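Local coordinates for 3-keto-5-aminohexanoate cleavage enzyme (PDB 3E49), which probably cleaves 3-keto-5-aminohexanoate as a zinc-dependent member of the beta-keto acid cleavage enzyme family, built on a TIM-barrel fold, at residues 115-120 against 176-181; 40-45 against 77-82. All blocks are in the same frame, centred on the assembly; numbering follows the deposited sequence.

Interaction 1 of 2, residues 115-120 against 176-181; sequences GSMNFG and TSHLYN
His178 NE2 and the carbonyl O of Ser116 share a water, which lies in the plane of the imidazole ring, 2.8 Å from NE2, and donates a hydrogen bond to Ser116 O. No direct hydrogen bond joins residues 115-120 to residues 176-181, and the water bridges the extended segment and the helix. The ring reaches it because His178 CG stands beside the backbone N and anti to the carbonyl carbon (chi1 -71°), which sends the imidazole off the helix towards Gly115. One ring face rests on the backbone of that glycine: Gly115 N sits 3.5 Å above the plane of the His178 ring, offset toward the rim, and Gly115 CA is 3.5 Å from His178 NE2. With no side chain in the way, main chain and ring can come this close. The N-H of Gly115 is spent on Asn113 OD1. Selenomethionine Met117 comes to the ring edge instead, its bent chain crossing the histidine at about a right angle. Its SE lies 4.0 Å from His178 CE1 and 76° off the ring normal, an edge-on Met-aromatic contact. Three residues further along the helix, Asn181 ND2 passes 4.0 Å from Gly115 CA and is hydrogen-bonded to Met114 O, so the asparagine also ties the helix to the chain leaving strand 109-113. A second subunit adjoins this region: its Asp175 accepts from Ser177 N. Segments following the adjacent parallel strands 109-113 and 168-173 thus meet at the C-terminal mouth of the TIM barrel, where active sites of this fold lie; the side chain of Met117 is about 12 Å from the zinc ion.

Interaction 2 of 2, residues 40-45 against 77-82; sequences GAAEAG and SNTDAV
Ala42 directs its methyl from the helix toward Thr79 and Ala81, whose CB atoms are turned back toward it. The three form a small, closely fitted patch in which one methyl is met by a hydroxyl and by another methyl. Ala42 CB lies 3.2 Å from Thr79 OG1, a tight approach without a hydrogen bond, and 3.8 Å from Ala81 CB, an apolar contact. Thr79 CB is also near, 3.9 Å from Ala42 CB, so the threonine offers its oxygen and the root of its side chain more than its CG2 methyl. That presentation follows from its first torsion: OG1 is anti to the backbone N (chi1 179°), beside the carbonyl carbon. In the same pose the oxygen accepts from the backbone two residues on, Ala81 N to Thr79 OG1 at 3.1 Å with an N-H...O angle of 163°. This nearly straight bond closes an ST turn; it probably steadies the rotation of the OG1 branch, and both Thr79 and Ala81 turn toward Ala42. On the other segment, the helix ends just beyond the contact in a Schellman motif, with Gly45 at positive phi and its N bonded to Ala42 O at 3.0 Å. Helix 31-44 thus sets its last turn, through Ala42, against the connection that leads from helix 71-78 into strand 82-85. Behind the patch, Ala81 also rests on Ile49 of strand 48-54, Val82 joins that strand by backbone hydrogen bonding, and Ala44 packs on helix 273-286, while Asp80 touches helix 294-301 at Pro294.

How the interactions relate
Along the chain interaction 2 closes before interaction 1 opens, and the two lie on opposite sides of the chain's centre, with centres 31 Å apart and nearest atoms about 20 Å apart. They do not touch, yet one barrel sheet connects them: the chain of 77-82 enters strand 82-85, which pairs in parallel with strand 109-113, from which 115-120 emerges. Interaction 2 joins a helix end and a linker that lead toward strands 48-54 and 82-85, at the N-terminal end of the barrel. Interaction 1 joins segments just past strand ends, at the opposite, C-terminal mouth, beside a second subunit, whereas no other chain of the assembly touches interaction 2.

Interaction 1 of 2, residues 115-120 against 176-181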
# COMPACT_ATOMS: atom_id res chain seq x y z
N GLY A 115 17.54 16.13 0.73
CA GLY A 115 16.68 17.07 1.39
C GLY A 115 17.20 17.36 2.79
O GLY A 115 17.80 16.48 3.39
N SER A 116 16.98 18.58 3.27
CA SER A 116 17.40 18.98 4.60
C SER A 116 16.53 18.20 5.59
O SER A 116 15.36 17.95 5.35
CB SER A 116 17.22 20.50 4.83
OG SER A 116 17.96 21.28 3.90
N MSE A 117 17.14 17.77 6.68
CA MSE A 117 16.43 16.96 7.66
C MSE A 117 17.12 16.95 9.02
O MSE A 117 18.30 17.24 9.10
CB MSE A 117 16.43 15.50 7.17
CG MSE A 117 17.91 14.95 6.87
SE MSE A 117 17.74 13.15 6.23
CE MSE A 117 17.22 12.20 7.95
N ASN A 118 16.37 16.62 10.07
CA ASN A 118 17.01 16.34 11.34
C ASN A 118 17.72 14.96 11.25
O ASN A 118 17.32 14.07 10.50
CB ASN A 118 15.95 16.29 12.47
CG ASN A 118 15.23 17.60 12.67
OD1 ASN A 118 15.70 18.64 12.24
ND2 ASN A 118 14.08 17.56 13.38
N PHE A 119 18.79 14.81 12.01
CA PHE A 119 19.54 13.56 12.16
C PHE A 119 19.60 13.31 13.66
O PHE A 119 20.42 13.90 14.35
CB PHE A 119 20.96 13.70 11.63
CG PHE A 119 21.18 13.09 10.32
CD1 PHE A 119 20.81 13.74 9.17
CD2 PHE A 119 21.83 11.87 10.23
CE1 PHE A 119 21.05 13.16 7.94
CE2 PHE A 119 22.05 11.28 9.01
CZ PHE A 119 21.67 11.93 7.86
N GLY A 120 18.74 12.45 14.17
CA GLY A 120 18.70 12.21 15.61
C GLY A 120 19.65 11.11 16.01
O GLY A 120 19.30 9.93 15.94
N THR A 176 9.82 9.91 1.57
CA THR A 176 9.08 10.12 0.33
C THR A 176 9.42 11.47 -0.29
O THR A 176 9.63 11.59 -1.53
CB THR A 176 7.59 10.14 0.56
OG1 THR A 176 7.23 9.40 1.75
CG2 THR A 176 6.82 9.64 -0.72
N SER A 177 9.53 12.50 0.56
CA SER A 177 9.79 13.87 0.09
C SER A 177 11.06 13.91 -0.72
O SER A 177 11.14 14.68 -1.68
CB SER A 177 9.88 14.86 1.24
OG SER A 177 10.91 14.52 2.11
N HIS A 178 12.03 13.05 -0.38
CA HIS A 178 13.31 13.01 -1.13
C HIS A 178 13.19 12.51 -2.54
O HIS A 178 13.95 12.98 -3.45
CB HIS A 178 14.35 12.21 -0.36
CG HIS A 178 14.84 12.90 0.88
ND1 HIS A 178 15.94 12.46 1.59
CD2 HIS A 178 14.39 13.99 1.54
CE1 HIS A 178 16.15 13.26 2.61
NE2 HIS A 178 15.22 14.19 2.61
N LEU A 179 12.31 11.54 -2.76
CA LEU A 179 12.03 11.02 -4.09
C LEU A 179 11.33 12.09 -4.91
O LEU A 179 11.62 12.29 -6.07
CB LEU A 179 11.18 9.76 -4.03
CG LEU A 179 11.79 8.56 -3.32
CD1 LEU A 179 10.69 7.45 -3.20
CD2 LEU A 179 13.08 8.07 -4.04
N TYR A 180 10.39 12.78 -4.29
CA TYR A 180 9.74 13.90 -4.95
C TYR A 180 10.72 15.05 -5.24
O TYR A 180 10.65 15.70 -6.29
CB TYR A 180 8.57 14.37 -4.15
CG TYR A 180 7.32 13.56 -4.36
CD1 TYR A 180 6.55 13.72 -5.52
CD2 TYR A 180 6.83 12.69 -3.37
CE1 TYR A 180 5.37 13.01 -5.71
CE2 TYR A 180 5.65 11.99 -3.55
CZ TYR A 180 4.91 12.17 -4.71
OH TYR A 180 3.74 11.47 -4.86
N ASN A 181 11.67 15.27 -4.33
CA ASN A 181 12.65 16.35 -4.55
C ASN A 181 13.51 15.93 -5.76
O ASN A 181 13.77 16.76 -6.62
CB ASN A 181 13.53 16.60 -3.34
CG ASN A 181 12.80 17.19 -2.19
OD1 ASN A 181 11.71 17.70 -2.32
ND2 ASN A 181 13.45 17.20 -1.03
O HOH W 1 14.01 16.30 4.08

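Interaction 2 of 2, residues 40-45 against 77-82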
# COMPACT_ATOMS: atom_id res chain seq x y z
N GLY A 40 38.78 -5.67 1.28
CA GLY A 40 38.13 -6.88 1.77
C GLY A 40 36.66 -6.97 1.34
O GLY A 40 36.19 -8.04 1.02
N ALA A 41 35.97 -5.84 1.32
CA ALA A 41 34.57 -5.77 0.88
C ALA A 41 34.45 -6.14 -0.57
O ALA A 41 33.60 -6.95 -0.94
CB ALA A 41 33.97 -4.37 1.15
N ALA A 42 35.37 -5.61 -1.38
CA ALA A 42 35.41 -5.91 -2.80
C ALA A 42 35.71 -7.37 -3.02
O ALA A 42 35.07 -8.01 -3.86
CB ALA A 42 36.42 -5.02 -3.50
N GLU A 43 36.66 -7.94 -2.27
CA GLU A 43 36.92 -9.35 -2.39
C GLU A 43 35.68 -10.18 -2.05
O GLU A 43 35.48 -11.27 -2.60
CB GLU A 43 38.05 -9.78 -1.45
CG GLU A 43 39.46 -9.32 -1.84
CD GLU A 43 40.51 -9.68 -0.77
OE1 GLU A 43 40.12 -10.25 0.30
OE2 GLU A 43 41.72 -9.39 -1.01
N ALA A 44 34.87 -9.70 -1.10
CA ALA A 44 33.64 -10.42 -0.72
C ALA A 44 32.50 -10.23 -1.72
O ALA A 44 31.49 -10.92 -1.60
CB ALA A 44 33.15 -10.03 0.72
N GLY A 45 32.65 -9.30 -2.66
CA GLY A 45 31.64 -9.08 -3.70
C GLY A 45 31.08 -7.70 -3.87
O GLY A 45 30.24 -7.48 -4.73
N SER A 77 44.29 0.75 -6.79
CA SER A 77 45.36 -0.13 -7.27
C SER A 77 45.09 -1.58 -6.95
O SER A 77 45.64 -2.47 -7.58
CB SER A 77 46.71 0.28 -6.66
OG SER A 77 46.71 0.17 -5.25
N ASN A 78 44.25 -1.83 -5.96
CA ASN A 78 43.97 -3.19 -5.54
C ASN A 78 42.61 -3.76 -5.91
O ASN A 78 42.38 -4.97 -5.77
CB ASN A 78 44.24 -3.27 -4.04
CG ASN A 78 45.72 -3.16 -3.73
OD1 ASN A 78 46.47 -4.12 -3.88
ND2 ASN A 78 46.17 -1.97 -3.32
N THR A 79 41.72 -2.93 -6.41
CA THR A 79 40.40 -3.42 -6.81
C THR A 79 39.78 -2.50 -7.84
O THR A 79 40.06 -1.30 -7.84
CB THR A 79 39.43 -3.57 -5.57
OG1 THR A 79 38.14 -4.03 -6.01
CG2 THR A 79 39.26 -2.26 -4.83
N ASP A 80 38.92 -3.07 -8.69
CA ASP A 80 38.14 -2.29 -9.66
C ASP A 80 36.82 -1.80 -9.08
O ASP A 80 36.04 -1.16 -9.77
CB ASP A 80 37.85 -3.09 -10.93
CG ASP A 80 39.08 -3.23 -11.79
OD1 ASP A 80 39.97 -2.33 -11.67
OD2 ASP A 80 39.15 -4.21 -12.59
N ALA A 81 36.58 -2.10 -7.81
CA ALA A 81 35.35 -1.67 -7.20
C ALA A 81 35.23 -0.17 -7.39
O ALA A 81 36.20 0.57 -7.24
CB ALA A 81 35.36 -2.05 -5.70
N VAL A 82 34.03 0.30 -7.73
CA VAL A 82 33.76 1.72 -7.91
C VAL A 82 33.89 2.53 -6.60
O VAL A 82 33.26 2.20 -5.58
CB VAL A 82 32.31 1.98 -8.44
CG1 VAL A 82 32.12 3.46 -8.75
CG2 VAL A 82 31.98 1.11 -9.64